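Local coordinates for DUF5624 domain-containing protein (Legionella pneumophila subsp. pneumophila, PDB 4JX2) that is of unknown function but is probably secreted, and combines many helices with a mixed beta sheet, at residues A[116-121]-A[223-227]; A[231-236]-A[388-392]. All blocks are in the same frame, centred on the assembly; numbering follows the deposited sequence.

Contact 1: residues A[116-121]-A[223-227]; sequences ISHIGP and YNNVM
Ile-116 meets Tyr-223 through its backbone. The phenol OH of Tyr-223 donates a hydrogen bond to Ile-116 O, 2.6 Å away. The donor lies above the carbonyl plane, 37° out of it. Ile-119 N also bonds to Ile-116 O, so two donors grip this one oxygen from opposite faces of its plane. The side chain of Ile-116 crosses the tyrosine at about a right angle. Its CG2 packs on Val-226 CG1 at 3.9 Å, and that valine methyl also lies over one face of the tyrosine ring near its rim. Ser-117 presents its carbonyl, with Ser-117 O 3.6 Å from Met-227 CG. Its hydroxyl turns instead to Thr-230 and Met-113.

Ile-119 covers the end of the phenol, with CB 3.4 Å from Tyr-223 OH and CD1 close to the same oxygen. The tyrosine gets there because its CG is anti to the backbone N (chi1 -159°), which sends the ring across to the break between the helices. Gly-120 CA lies 4.0 Å from Met-227 SE, the selenium of a selenomethionine. Pro-121 CD meets the same selenium, and the two side chains run past each other in opposite directions.

The contact thus joins the junction of helices 110-117 and 119-131 to the N-terminal part of helix 223-247. Phe-212 of helix 205-213 stacks on Tyr-223. Helix 175-197 packs against both segments, and Leu-37 and Phe-41 of the second subunit touch Ile-116 and Pro-121.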
loop_
_atom_site.group_PDB
_atom_site.type_symbol
_atom_site.label_atom_id
_atom_site.label_comp_id
_atom_site.label_asym_id
_atom_site.label_seq_id
_atom_site.Cartn_x
_atom_site.Cartn_y
_atom_site.Cartn_z
ATOM N N ILE A 116 -22.002 -14.701 -12.798
ATOM C CA ILE A 116 -21.911 -16.166 -12.682
ATOM C C ILE A 116 -20.793 -16.558 -11.660
ATOM O O ILE A 116 -21.042 -17.428 -10.826
ATOM C CB ILE A 116 -21.733 -16.857 -14.083
ATOM C CG1 ILE A 116 -22.939 -16.557 -15.015
ATOM C CG2 ILE A 116 -21.458 -18.382 -13.969
ATOM C CD1 ILE A 116 -24.376 -17.053 -14.534
ATOM N N SER A 117 -19.608 -15.891 -11.707
ATOM C CA SER A 117 -18.437 -16.133 -10.822
ATOM C C SER A 117 -18.772 -15.970 -9.368
ATOM O O SER A 117 -18.266 -16.722 -8.530
ATOM C CB SER A 117 -17.295 -15.156 -11.129
ATOM O OG SER A 117 -16.747 -15.250 -12.435
ATOM N N HIS A 118 -19.609 -14.952 -9.081
ATOM C CA HIS A 118 -20.034 -14.493 -7.777
ATOM C C HIS A 118 -21.105 -15.353 -7.087
ATOM O O HIS A 118 -21.371 -15.134 -5.889
ATOM C CB HIS A 118 -20.508 -13.050 -7.890
ATOM C CG HIS A 118 -19.370 -12.073 -7.869
ATOM N ND1 HIS A 118 -19.577 -10.723 -8.062
ATOM C CD2 HIS A 118 -18.051 -12.283 -7.634
ATOM C CE1 HIS A 118 -18.391 -10.158 -7.928
ATOM N NE2 HIS A 118 -17.438 -11.059 -7.684
ATOM N N ILE A 119 -21.631 -16.381 -7.778
ATOM C CA ILE A 119 -22.630 -17.304 -7.217
ATOM C C ILE A 119 -21.997 -18.082 -6.039
ATOM O O ILE A 119 -22.640 -18.189 -4.984
ATOM C CB ILE A 119 -23.236 -18.208 -8.326
ATOM C CG1 ILE A 119 -24.208 -17.364 -9.184
ATOM C CG2 ILE A 119 -23.913 -19.471 -7.753
ATOM C CD1 ILE A 119 -24.687 -18.025 -10.501
ATOM N N GLY A 120 -20.740 -18.517 -6.210
ATOM C CA GLY A 120 -19.966 -19.202 -5.174
ATOM C C GLY A 120 -19.831 -18.352 -3.920
ATOM O O GLY A 120 -20.384 -18.721 -2.874
ATOM N N PRO A 121 -19.186 -17.144 -4.012
ATOM C CA PRO A 121 -19.069 -16.265 -2.821
ATOM C C PRO A 121 -20.416 -15.894 -2.200
ATOM O O PRO A 121 -20.516 -15.855 -0.971
ATOM C CB PRO A 121 -18.361 -15.025 -3.370
ATOM C CG PRO A 121 -17.550 -15.557 -4.511
ATOM C CD PRO A 121 -18.423 -16.586 -5.151
ATOM N N TYR A 223 -18.364 -26.628 -9.042
ATOM C CA TYR A 223 -18.638 -25.212 -9.306
ATOM C C TYR A 223 -17.326 -24.424 -9.214
ATOM O O TYR A 223 -17.201 -23.371 -9.844
ATOM C CB TYR A 223 -19.705 -24.610 -8.380
ATOM C CG TYR A 223 -20.295 -23.369 -9.005
ATOM C CD1 TYR A 223 -21.276 -23.462 -9.991
ATOM C CD2 TYR A 223 -19.811 -22.101 -8.683
ATOM C CE1 TYR A 223 -21.776 -22.325 -10.625
ATOM C CE2 TYR A 223 -20.299 -20.955 -9.316
ATOM C CZ TYR A 223 -21.279 -21.075 -10.288
ATOM O OH TYR A 223 -21.780 -19.960 -10.908
ATOM N N ASN A 224 -16.334 -24.966 -8.458
ATOM C CA ASN A 224 -14.976 -24.445 -8.347
ATOM C C ASN A 224 -14.384 -24.221 -9.756
ATOM O O ASN A 224 -13.771 -23.185 -9.988
ATOM C CB ASN A 224 -14.112 -25.435 -7.571
ATOM C CG ASN A 224 -14.272 -25.515 -6.064
ATOM O OD1 ASN A 224 -14.592 -24.561 -5.364
ATOM N ND2 ASN A 224 -13.918 -26.651 -5.511
ATOM N N ASN A 225 -14.612 -25.178 -10.709
ATOM C CA ASN A 225 -14.144 -25.080 -12.099
ATOM C C ASN A 225 -14.873 -23.946 -12.857
ATOM O O ASN A 225 -14.244 -23.241 -13.656
ATOM C CB ASN A 225 -14.338 -26.395 -12.820
ATOM C CG ASN A 225 -13.420 -27.522 -12.390
ATOM O OD1 ASN A 225 -13.162 -27.762 -11.195
ATOM N ND2 ASN A 225 -12.978 -28.295 -13.373
ATOM N N VAL A 226 -16.174 -23.750 -12.582
ATOM C CA VAL A 226 -16.959 -22.680 -13.193
ATOM C C VAL A 226 -16.373 -21.342 -12.717
ATOM O O VAL A 226 -16.220 -20.430 -13.526
ATOM C CB VAL A 226 -18.483 -22.812 -12.907
ATOM C CG1 VAL A 226 -19.251 -21.551 -13.274
ATOM C CG2 VAL A 226 -19.063 -24.000 -13.639
HETATM N N MSE A 227 -16.007 -21.240 -11.426
HETATM C CA MSE A 227 -15.424 -20.015 -10.885
HETATM C C MSE A 227 -14.114 -19.675 -11.562
HETATM O O MSE A 227 -13.940 -18.523 -11.928
HETATM C CB MSE A 227 -15.246 -20.101 -9.380
HETATM C CG MSE A 227 -16.556 -19.887 -8.671
HETATM SE SE MSE A 227 -16.358 -19.693 -6.797
HETATM C CE MSE A 227 -16.027 -21.615 -6.266
#

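Contact 2: residues A[231-236]-A[388-392]; sequences FMLTAL and VGFWM
Met-392 N bonds to Val-388 O at 2.8 Å. This helical bond links the two residues of 388-392 that carry most of the contact with Met-232 and Ala-235. The arrangement is helix-helix packing between 231-236 and 388-392. The short axes approach to 9.4 Å and cross at -56°. The contacts between the side chains are apolar, apart from a Met-aromatic contact between Met-232 and Trp-391. Both methionines are selenomethionines.

Val-388 points toward the other helix and fills the middle of the contact. Its two methyls part company. CG1 is anti to the carbonyl carbon (chi1 -59°), which puts CG2 between the backbone N and the carbonyl carbon. CG2 meets Phe-231 O, Phe-231 CB and Ala-235 CB. CG1 turns to the end of Met-232, with Met-232 CE 3.7 Å from Val-388 CG1. The phenyl ring of Phe-231 leads away from this helix, toward Ser-117 and Leu-373.

Met-392 reaches in from the next turn. Its chain bends at chi2 (56°) and again at chi3. The bends fold CE back over the 231-236 backbone, between the selenium of Met-232 and Leu-236 CB. There Met-392 CE packs against Met-232 O at 3.6 Å. Nearer its root, Met-392 CB rests on Ala-235 CB at 4.0 Å.

Trp-391 closes the side where Met-232 ends. Phe-369 and Tyr-358 meet its ring edge-to-face. Met-232 bends at chi2 and crosses the indole at about a right angle. Its selenium lies 4.8 Å from the centroid of the six-membered ring of Trp-391, obliquely placed. The nearest touch there is Met-232 CE to Trp-391 CE3, at 3.6 Å.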
loop_
_atom_site.group_PDB
_atom_site.type_symbol
_atom_site.label_atom_id
_atom_site.label_comp_id
_atom_site.label_asym_id
_atom_site.label_seq_id
_atom_site.Cartn_x
_atom_site.Cartn_y
_atom_site.Cartn_z
ATOM N N PHE A 231 -13.636 -16.489 -14.287
ATOM C CA PHE A 231 -12.604 -15.510 -13.938
ATOM C C PHE A 231 -11.593 -15.370 -15.098
ATOM O O PHE A 231 -11.207 -14.251 -15.468
ATOM C CB PHE A 231 -11.879 -15.895 -12.626
ATOM C CG PHE A 231 -12.603 -15.555 -11.342
ATOM C CD1 PHE A 231 -13.191 -14.311 -11.163
ATOM C CD2 PHE A 231 -12.635 -16.457 -10.280
ATOM C CE1 PHE A 231 -13.831 -13.988 -9.954
ATOM C CE2 PHE A 231 -13.310 -16.149 -9.087
ATOM C CZ PHE A 231 -13.883 -14.908 -8.925
HETATM N N MSE A 232 -11.193 -16.520 -15.677
HETATM C CA MSE A 232 -10.293 -16.610 -16.824
HETATM C C MSE A 232 -10.831 -15.824 -18.025
HETATM O O MSE A 232 -10.063 -15.153 -18.704
HETATM C CB MSE A 232 -10.103 -18.078 -17.245
HETATM C CG MSE A 232 -9.139 -18.843 -16.392
HETATM SE SE MSE A 232 -7.286 -18.319 -16.588
HETATM C CE MSE A 232 -6.433 -19.546 -15.325
ATOM N N LEU A 233 -12.135 -15.924 -18.300
ATOM C CA LEU A 233 -12.722 -15.273 -19.471
ATOM C C LEU A 233 -12.806 -13.793 -19.286
ATOM O O LEU A 233 -12.644 -13.049 -20.250
ATOM C CB LEU A 233 -14.098 -15.852 -19.817
ATOM C CG LEU A 233 -14.122 -17.326 -20.290
ATOM C CD1 LEU A 233 -15.524 -17.830 -20.299
ATOM C CD2 LEU A 233 -13.485 -17.496 -21.666
ATOM N N THR A 234 -13.021 -13.369 -18.046
ATOM C CA THR A 234 -13.097 -11.974 -17.633
ATOM C C THR A 234 -11.712 -11.348 -17.820
ATOM O O THR A 234 -11.636 -10.281 -18.429
ATOM C CB THR A 234 -13.629 -11.878 -16.192
ATOM O OG1 THR A 234 -14.954 -12.423 -16.124
ATOM C CG2 THR A 234 -13.680 -10.477 -15.695
ATOM N N ALA A 235 -10.623 -12.014 -17.334
ATOM C CA ALA A 235 -9.232 -11.558 -17.486
ATOM C C ALA A 235 -8.871 -11.436 -18.969
ATOM O O ALA A 235 -8.364 -10.397 -19.401
ATOM C CB ALA A 235 -8.281 -12.537 -16.805
ATOM N N LEU A 236 -9.173 -12.499 -19.746
ATOM C CA LEU A 236 -8.924 -12.585 -21.170
ATOM C C LEU A 236 -9.616 -11.439 -21.918
ATOM O O LEU A 236 -8.965 -10.806 -22.739
ATOM C CB LEU A 236 -9.382 -13.957 -21.707
ATOM C CG LEU A 236 -9.314 -14.214 -23.226
ATOM C CD1 LEU A 236 -7.886 -14.036 -23.783
ATOM C CD2 LEU A 236 -9.874 -15.610 -23.570
ATOM N N VAL A 388 -6.419 -15.468 -11.337
ATOM C CA VAL A 388 -6.091 -15.837 -12.710
ATOM C C VAL A 388 -5.258 -14.765 -13.449
ATOM O O VAL A 388 -4.625 -15.095 -14.455
ATOM C CB VAL A 388 -7.383 -16.171 -13.508
ATOM C CG1 VAL A 388 -8.168 -17.326 -12.873
ATOM C CG2 VAL A 388 -8.272 -14.939 -13.726
ATOM N N GLY A 389 -5.315 -13.512 -12.977
ATOM C CA GLY A 389 -4.660 -12.356 -13.582
ATOM C C GLY A 389 -3.199 -12.551 -13.922
ATOM O O GLY A 389 -2.796 -12.280 -15.064
ATOM N N PHE A 390 -2.392 -13.042 -12.928
ATOM C CA PHE A 390 -0.962 -13.331 -13.113
ATOM C C PHE A 390 -0.754 -14.423 -14.156
ATOM O O PHE A 390 0.140 -14.284 -14.994
ATOM C CB PHE A 390 -0.270 -13.699 -11.790
ATOM C CG PHE A 390 -0.101 -12.521 -10.858
ATOM C CD1 PHE A 390 -1.110 -12.163 -9.969
ATOM C CD2 PHE A 390 1.070 -11.772 -10.864
ATOM C CE1 PHE A 390 -0.970 -11.053 -9.132
ATOM C CE2 PHE A 390 1.222 -10.676 -9.997
ATOM C CZ PHE A 390 0.189 -10.311 -9.160
ATOM N N TRP A 391 -1.591 -15.480 -14.143
ATOM C CA TRP A 391 -1.508 -16.578 -15.125
ATOM C C TRP A 391 -1.899 -16.119 -16.548
ATOM O O TRP A 391 -1.150 -16.387 -17.494
ATOM C CB TRP A 391 -2.373 -17.793 -14.715
ATOM C CG TRP A 391 -2.037 -18.997 -15.535
ATOM C CD1 TRP A 391 -1.001 -19.869 -15.327
ATOM C CD2 TRP A 391 -2.628 -19.368 -16.790
ATOM N NE1 TRP A 391 -0.932 -20.776 -16.360
ATOM C CE2 TRP A 391 -1.932 -20.507 -17.263
ATOM C CE3 TRP A 391 -3.692 -18.859 -17.557
ATOM C CZ2 TRP A 391 -2.285 -21.161 -18.454
ATOM C CZ3 TRP A 391 -4.021 -19.491 -18.745
ATOM C CH2 TRP A 391 -3.335 -20.642 -19.172
HETATM N N MSE A 392 -3.083 -15.478 -16.709
HETATM C CA MSE A 392 -3.558 -15.039 -18.018
HETATM C C MSE A 392 -2.618 -13.977 -18.643
HETATM O O MSE A 392 -2.435 -14.015 -19.851
HETATM C CB MSE A 392 -5.023 -14.568 -17.964
HETATM C CG MSE A 392 -5.632 -14.263 -19.354
HETATM SE SE MSE A 392 -5.562 -15.741 -20.654
HETATM C CE MSE A 392 -7.134 -16.777 -20.119
#

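Both contacts use helix 223-247. Contact 1 takes its N-terminal part and contact 2 a stretch further along. Their centres lie 14 Å apart, and Ser-117 packs beside Phe-231 where they meet. Both are largely buried. The centre of contact 2 lies nearer the centre of the chain, about 9 Å against 18 Å, though the touching residues of contact 1 are all buried. Contact 1 lies at a break between helices and is tied by a phenol-to-carbonyl hydrogen bond. It also borders the second subunit. Contact 2 joins two crossing helices and relies on apolar and selenium-aromatic packing within one chain. Helix 366-378 touches side chains of both contacts.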